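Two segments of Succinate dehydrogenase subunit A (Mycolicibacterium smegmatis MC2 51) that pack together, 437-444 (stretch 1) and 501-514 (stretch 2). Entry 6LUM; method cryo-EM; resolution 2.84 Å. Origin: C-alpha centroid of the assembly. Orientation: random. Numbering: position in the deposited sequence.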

# COMPACT_ATOMS: atom_id res chain seq x y z
N GLY D 437 -45.52 2.47 -17.57
CA GLY D 437 -46.81 2.92 -18.05
C GLY D 437 -47.26 4.20 -17.38
O GLY D 437 -47.85 5.08 -18.02
N TRP D 438 -46.97 4.34 -16.09
CA TRP D 438 -47.34 5.52 -15.32
C TRP D 438 -46.61 6.76 -15.84
O TRP D 438 -47.23 7.79 -16.11
CB TRP D 438 -47.02 5.25 -13.86
CG TRP D 438 -47.24 6.33 -12.88
CD1 TRP D 438 -48.06 7.41 -13.00
CD2 TRP D 438 -46.64 6.43 -11.59
NE1 TRP D 438 -48.00 8.18 -11.87
CE2 TRP D 438 -47.13 7.60 -10.99
CE3 TRP D 438 -45.72 5.65 -10.89
CZ2 TRP D 438 -46.73 8.00 -9.72
CZ3 TRP D 438 -45.33 6.05 -9.64
CH2 TRP D 438 -45.84 7.21 -9.07
N VAL D 439 -45.29 6.67 -15.98
CA VAL D 439 -44.53 7.78 -16.54
C VAL D 439 -45.01 8.11 -17.94
O VAL D 439 -45.24 9.28 -18.28
CB VAL D 439 -43.03 7.45 -16.52
CG1 VAL D 439 -42.27 8.43 -17.38
CG2 VAL D 439 -42.50 7.46 -15.11
N GLY D 440 -45.20 7.08 -18.78
CA GLY D 440 -45.62 7.33 -20.14
C GLY D 440 -46.95 8.04 -20.23
O GLY D 440 -47.12 8.99 -21.00
N ASP D 441 -47.93 7.61 -19.44
CA ASP D 441 -49.25 8.20 -19.58
C ASP D 441 -49.39 9.52 -18.86
O ASP D 441 -50.26 10.32 -19.22
CB ASP D 441 -50.34 7.21 -19.13
CG ASP D 441 -50.46 7.09 -17.61
OD1 ASP D 441 -49.71 7.72 -16.86
OD2 ASP D 441 -51.35 6.33 -17.17
N ILE D 442 -48.56 9.79 -17.85
CA ILE D 442 -48.59 11.13 -17.28
C ILE D 442 -47.85 12.10 -18.18
O ILE D 442 -48.11 13.31 -18.13
CB ILE D 442 -48.01 11.13 -15.85
CG1 ILE D 442 -48.49 12.36 -15.09
CG2 ILE D 442 -46.52 11.13 -15.88
CD1 ILE D 442 -47.99 12.39 -13.68
N LEU D 443 -46.93 11.61 -19.01
CA LEU D 443 -46.25 12.50 -19.95
C LEU D 443 -47.11 12.76 -21.18
O LEU D 443 -47.20 13.90 -21.66
CB LEU D 443 -44.91 11.89 -20.37
CG LEU D 443 -43.65 12.47 -19.72
CD1 LEU D 443 -42.42 11.74 -20.22
CD2 LEU D 443 -43.55 13.94 -20.02
N SER D 444 -47.77 11.73 -21.69
CA SER D 444 -48.28 11.71 -23.06
C SER D 444 -49.76 12.10 -23.12
O SER D 444 -50.63 11.26 -23.30
CB SER D 444 -48.06 10.33 -23.67
OG SER D 444 -46.69 9.98 -23.67
N TYR D 501 -33.19 15.79 -18.19
CA TYR D 501 -33.35 16.23 -16.80
C TYR D 501 -34.77 16.76 -16.69
O TYR D 501 -35.00 17.95 -16.88
CB TYR D 501 -32.34 17.29 -16.42
CG TYR D 501 -31.01 16.78 -15.96
CD1 TYR D 501 -30.03 16.45 -16.87
CD2 TYR D 501 -30.72 16.64 -14.62
CE1 TYR D 501 -28.82 15.98 -16.46
CE2 TYR D 501 -29.51 16.17 -14.20
CZ TYR D 501 -28.56 15.85 -15.13
OH TYR D 501 -27.34 15.38 -14.71
N ASN D 502 -35.71 15.89 -16.39
CA ASN D 502 -37.12 16.25 -16.45
C ASN D 502 -37.63 16.44 -15.03
O ASN D 502 -38.08 15.51 -14.38
CB ASN D 502 -37.90 15.18 -17.19
CG ASN D 502 -39.15 15.72 -17.82
OD1 ASN D 502 -39.58 16.81 -17.50
ND2 ASN D 502 -39.73 14.95 -18.72
N SER D 503 -37.55 17.68 -14.54
CA SER D 503 -37.99 17.97 -13.19
C SER D 503 -39.49 18.20 -13.10
O SER D 503 -40.07 18.00 -12.04
CB SER D 503 -37.26 19.20 -12.66
OG SER D 503 -35.87 18.97 -12.59
N ASP D 504 -40.13 18.61 -14.20
CA ASP D 504 -41.57 18.83 -14.18
C ASP D 504 -42.33 17.52 -14.02
O ASP D 504 -43.31 17.44 -13.27
CB ASP D 504 -41.99 19.53 -15.46
CG ASP D 504 -43.32 20.22 -15.33
OD1 ASP D 504 -43.66 21.02 -16.23
OD2 ASP D 504 -44.03 19.97 -14.33
N LEU D 505 -41.89 16.48 -14.74
CA LEU D 505 -42.46 15.16 -14.56
C LEU D 505 -42.42 14.75 -13.10
O LEU D 505 -43.44 14.34 -12.52
CB LEU D 505 -41.68 14.16 -15.41
CG LEU D 505 -41.95 12.69 -15.15
CD1 LEU D 505 -43.20 12.31 -15.86
CD2 LEU D 505 -40.80 11.86 -15.64
N LEU D 506 -41.26 14.87 -12.47
CA LEU D 506 -41.13 14.41 -11.10
C LEU D 506 -41.88 15.30 -10.13
O LEU D 506 -42.34 14.82 -9.11
CB LEU D 506 -39.66 14.30 -10.74
CG LEU D 506 -39.08 13.15 -11.55
CD1 LEU D 506 -37.59 13.28 -11.67
CD2 LEU D 506 -39.44 11.84 -10.91
N GLU D 507 -42.05 16.58 -10.45
CA GLU D 507 -42.90 17.41 -9.59
C GLU D 507 -44.34 16.93 -9.61
O GLU D 507 -45.00 16.89 -8.57
CB GLU D 507 -42.81 18.86 -10.03
CG GLU D 507 -41.58 19.57 -9.53
CD GLU D 507 -41.64 21.06 -9.76
OE1 GLU D 507 -42.66 21.53 -10.30
OE2 GLU D 507 -40.67 21.76 -9.39
N ALA D 508 -44.85 16.54 -10.79
CA ALA D 508 -46.19 15.98 -10.84
C ALA D 508 -46.28 14.67 -10.06
O ALA D 508 -47.23 14.43 -9.29
CB ALA D 508 -46.60 15.76 -12.29
N ILE D 509 -45.27 13.81 -10.23
CA ILE D 509 -45.26 12.53 -9.54
C ILE D 509 -45.27 12.74 -8.02
O ILE D 509 -45.97 12.03 -7.30
CB ILE D 509 -44.06 11.69 -9.99
CG1 ILE D 509 -44.32 11.13 -11.38
CG2 ILE D 509 -43.82 10.57 -9.04
CD1 ILE D 509 -43.22 10.24 -11.87
N GLU D 510 -44.52 13.72 -7.53
CA GLU D 510 -44.50 13.99 -6.09
C GLU D 510 -45.80 14.60 -5.61
O GLU D 510 -46.20 14.38 -4.46
CB GLU D 510 -43.34 14.91 -5.73
CG GLU D 510 -41.99 14.52 -6.28
CD GLU D 510 -41.35 13.37 -5.55
OE1 GLU D 510 -41.12 12.31 -6.18
OE2 GLU D 510 -41.05 13.52 -4.35
N LEU D 511 -46.47 15.39 -6.44
CA LEU D 511 -47.79 15.87 -6.06
C LEU D 511 -48.76 14.72 -5.82
O LEU D 511 -49.64 14.81 -4.97
CB LEU D 511 -48.33 16.81 -7.13
CG LEU D 511 -49.75 17.31 -6.94
CD1 LEU D 511 -49.86 18.02 -5.62
CD2 LEU D 511 -50.12 18.23 -8.06
N GLY D 512 -48.60 13.63 -6.57
CA GLY D 512 -49.43 12.45 -6.30
C GLY D 512 -49.29 11.96 -4.87
O GLY D 512 -50.28 11.74 -4.16
N PHE D 513 -48.04 11.77 -4.42
CA PHE D 513 -47.78 11.36 -3.04
C PHE D 513 -48.33 12.36 -2.05
O PHE D 513 -48.88 11.98 -1.01
CB PHE D 513 -46.28 11.21 -2.82
CG PHE D 513 -45.66 10.12 -3.63
CD1 PHE D 513 -46.16 8.84 -3.58
CD2 PHE D 513 -44.56 10.37 -4.41
CE1 PHE D 513 -45.57 7.84 -4.31
CE2 PHE D 513 -43.98 9.37 -5.14
CZ PHE D 513 -44.49 8.10 -5.10
N LEU D 514 -48.17 13.66 -2.32
CA LEU D 514 -48.69 14.67 -1.41
C LEU D 514 -50.19 14.51 -1.23
O LEU D 514 -50.70 14.63 -0.11
CB LEU D 514 -48.37 16.07 -1.92
CG LEU D 514 -46.93 16.55 -1.77
CD1 LEU D 514 -46.85 18.02 -2.07
CD2 LEU D 514 -46.47 16.28 -0.38

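Both stretches are mainly helical. Residues 437-443 form the end of a helix that begins earlier in the chain, and S444 is the first residue to leave helical phi/psi (-97/74). Residues 503-514 open a second helix, with N502 at its N-cap position. The axes approach to 10.8 Å and their N-to-C directions differ by 108°, so the helices cross steeply rather than running side by side. The backbones come nearest at L443 and L505, whose CA atoms lie 7.1 Å apart.

Backbone hydrogen bonds run within each helix: I442 N donates to W438 O at 3.0 Å, and I509 N to L505 O at 3.0 Å. At the end of the first helix, G440 O accepts from both S444 N and S444 OG, each at 2.9 Å, so the serine side chain reinforces the last turn. No hydrogen bond crosses between the stretches, which bury 369 Å²; apart from N502 ND2, 4.2 Å from L443 CD2, the contacts join apolar side chains.

L505 is the hub. Its CA-to-CB bond points sideways, but the t,p rotamer brings the end of the side chain nearer the first helix. L505 CD1 lies 3.5 Å from I442 CG2 and 3.9 Å from L443 CG; V439 CG1 is 4.1 Å from L505 CD2 and 4.3 Å from L505 CD1. The CA-to-CB bond of I442 points toward the second helix, and its extended t,t chain carries I442 CD1 to 3.9 Å from A508 CB, where the small alanine methyl is itself directed at the first helix.

One turn beyond L505, I509 meets two residues: its CG2 is 3.9 Å from W438 CH2, and its CD1 is 4.3 Å from V439 CG2. The indole reaches further along the helix, where F513 CZ sits 4.3 Å from W438 CH2, at the tryptophan ring edge and near its plane. These distances indicate van der Waals packing of hydrocarbon surfaces.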